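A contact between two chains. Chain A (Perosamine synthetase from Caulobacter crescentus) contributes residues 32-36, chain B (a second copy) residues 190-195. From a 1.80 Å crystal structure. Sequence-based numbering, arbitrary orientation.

Chain A (32-36) WISSV
Chain B, residues 190-195: ITTGEG

Two irregular loops can dock closely when one offers a glycine, as in this contact between two copies of perosamine synthetase. Neither stretch forms helix or strand. Ser A34 and Gly B193 face each other in register, their CA atoms 3.6 Å apart, and the backbones there run locally parallel, Ile A33 to Ser A35 alongside Thr B192 to Glu B194. Of 241 Å² buried, both sides summed, Gly B193 and Ile A33 contribute 54 Å² each, the largest shares, and Glu B194 40 Å².

Backbone packing comes first. Gly B193 adopts phi/psi 92/-62, a positive phi that favours glycine, and its CA approaches Ile A33 O at 3.4 Å (CA-H...O contact, 147° at H). An ideal CB would point toward chain A and lie 2.0 Å from Ile A33 O, a clash. The loop is braced within chain B: Gly B193 N donates to Thr B191 OG1 (2.8 Å), Thr B191 being t, while a weak bond joins Glu B194 N to Thr B192 O (3.1 Å).

Polar side chains supply direct hydrogen bonds. Ser A34 (phi/psi -99/-164, chi1 t) donates from OG to Gly B193 O at 2.4 Å, very short. Ser A35 (-83/33, chi1 p) donates from OG to Glu B194 OE2 at 2.7 Å. Glu B194 (-146/132) leaves its backbone sideways, but m, m and a chi3 of 10° bring its end nearer to chain A. Small hydroxyl side chains suit this close backbone approach.

A water adds a bridge, donating to Ile A33 O (2.7 Å) and Thr B192 O (2.6 Å), linking two carbonyls.

Van der Waals contact is looser. Ile A33 (-115/2; chi1 p, chi2 t) starts sideways, yet extends CD1 to 4.2 Å from Thr B191 CG2 and 4.1 Å from Thr B192 C. The CB of Thr B191 points toward chain A, that of Thr B192 away.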

# COMPACT_ATOMS: atom_id res chain seq x y z
N TRP A 32 -0.07 13.84 -13.99
CA TRP A 32 -0.77 13.51 -12.72
C TRP A 32 -0.75 11.96 -12.50
O TRP A 32 -1.69 11.27 -12.87
CB TRP A 32 -2.23 13.94 -12.74
CG TRP A 32 -2.27 15.36 -12.69
CD1 TRP A 32 -2.45 16.21 -13.72
CD2 TRP A 32 -1.91 16.15 -11.56
NE1 TRP A 32 -2.31 17.49 -13.29
CE2 TRP A 32 -1.98 17.48 -11.96
CE3 TRP A 32 -1.61 15.85 -10.23
CZ2 TRP A 32 -1.78 18.53 -11.08
CZ3 TRP A 32 -1.38 16.89 -9.36
CH2 TRP A 32 -1.47 18.22 -9.78
N ILE A 33 0.36 11.38 -12.05
CA ILE A 33 0.47 9.90 -11.93
C ILE A 33 0.61 9.41 -10.45
O ILE A 33 0.71 8.21 -10.13
CB ILE A 33 1.66 9.42 -12.81
CG1 ILE A 33 3.00 9.87 -12.18
CG2 ILE A 33 1.49 9.86 -14.28
CD1 ILE A 33 4.26 9.00 -12.60
N SER A 34 0.57 10.37 -9.54
CA SER A 34 0.70 10.09 -8.10
C SER A 34 -0.69 10.06 -7.44
O SER A 34 -1.72 9.98 -8.11
CB SER A 34 1.66 11.10 -7.45
OG SER A 34 2.07 10.71 -6.14
N SER A 35 -0.68 10.14 -6.12
CA SER A 35 -1.88 10.07 -5.33
C SER A 35 -2.66 11.34 -5.18
O SER A 35 -3.32 11.52 -4.16
CB SER A 35 -1.65 9.42 -3.97
OG SER A 35 -0.55 10.08 -3.36
N VAL A 36 -2.63 12.18 -6.21
CA VAL A 36 -3.49 13.36 -6.23
C VAL A 36 -3.93 13.45 -7.67
O VAL A 36 -3.18 13.05 -8.57
CB VAL A 36 -2.85 14.71 -5.73
CG1 VAL A 36 -2.09 14.54 -4.44
CG2 VAL A 36 -2.01 15.40 -6.79
N ILE B 190 13.33 10.21 -8.37
CA ILE B 190 12.73 9.37 -9.37
C ILE B 190 11.38 8.97 -8.84
O ILE B 190 11.21 8.76 -7.67
CB ILE B 190 13.64 8.25 -9.97
CG1 ILE B 190 13.94 7.08 -9.08
CG2 ILE B 190 14.85 8.78 -10.70
CD1 ILE B 190 14.63 5.99 -9.96
N THR B 191 10.37 8.99 -9.69
CA THR B 191 9.02 8.69 -9.23
C THR B 191 8.37 7.50 -9.93
O THR B 191 8.81 7.06 -10.99
CB THR B 191 8.09 9.97 -9.37
OG1 THR B 191 6.83 9.71 -8.75
CG2 THR B 191 7.80 10.32 -10.86
N THR B 192 7.31 6.99 -9.31
CA THR B 192 6.50 5.93 -9.90
C THR B 192 5.10 6.38 -9.53
O THR B 192 4.15 5.61 -9.70
CB THR B 192 6.81 4.46 -9.43
OG1 THR B 192 6.59 4.31 -8.04
CG2 THR B 192 8.25 4.11 -9.61
N GLY B 193 5.00 7.63 -9.04
CA GLY B 193 3.72 8.22 -8.61
C GLY B 193 3.60 7.91 -7.10
O GLY B 193 3.56 8.80 -6.23
N GLU B 194 3.57 6.61 -6.80
CA GLU B 194 3.67 6.09 -5.42
C GLU B 194 4.42 4.78 -5.66
O GLU B 194 4.08 4.02 -6.57
CB GLU B 194 2.33 5.70 -4.81
CG GLU B 194 1.53 6.84 -4.39
CD GLU B 194 1.86 7.30 -3.00
OE1 GLU B 194 2.86 6.88 -2.36
OE2 GLU B 194 1.01 8.08 -2.55
N GLY B 195 5.45 4.52 -4.88
CA GLY B 195 6.18 3.26 -5.06
C GLY B 195 7.38 3.26 -4.12
O GLY B 195 7.75 4.32 -3.61
O HOH W 1 1.73 5.77 -10.68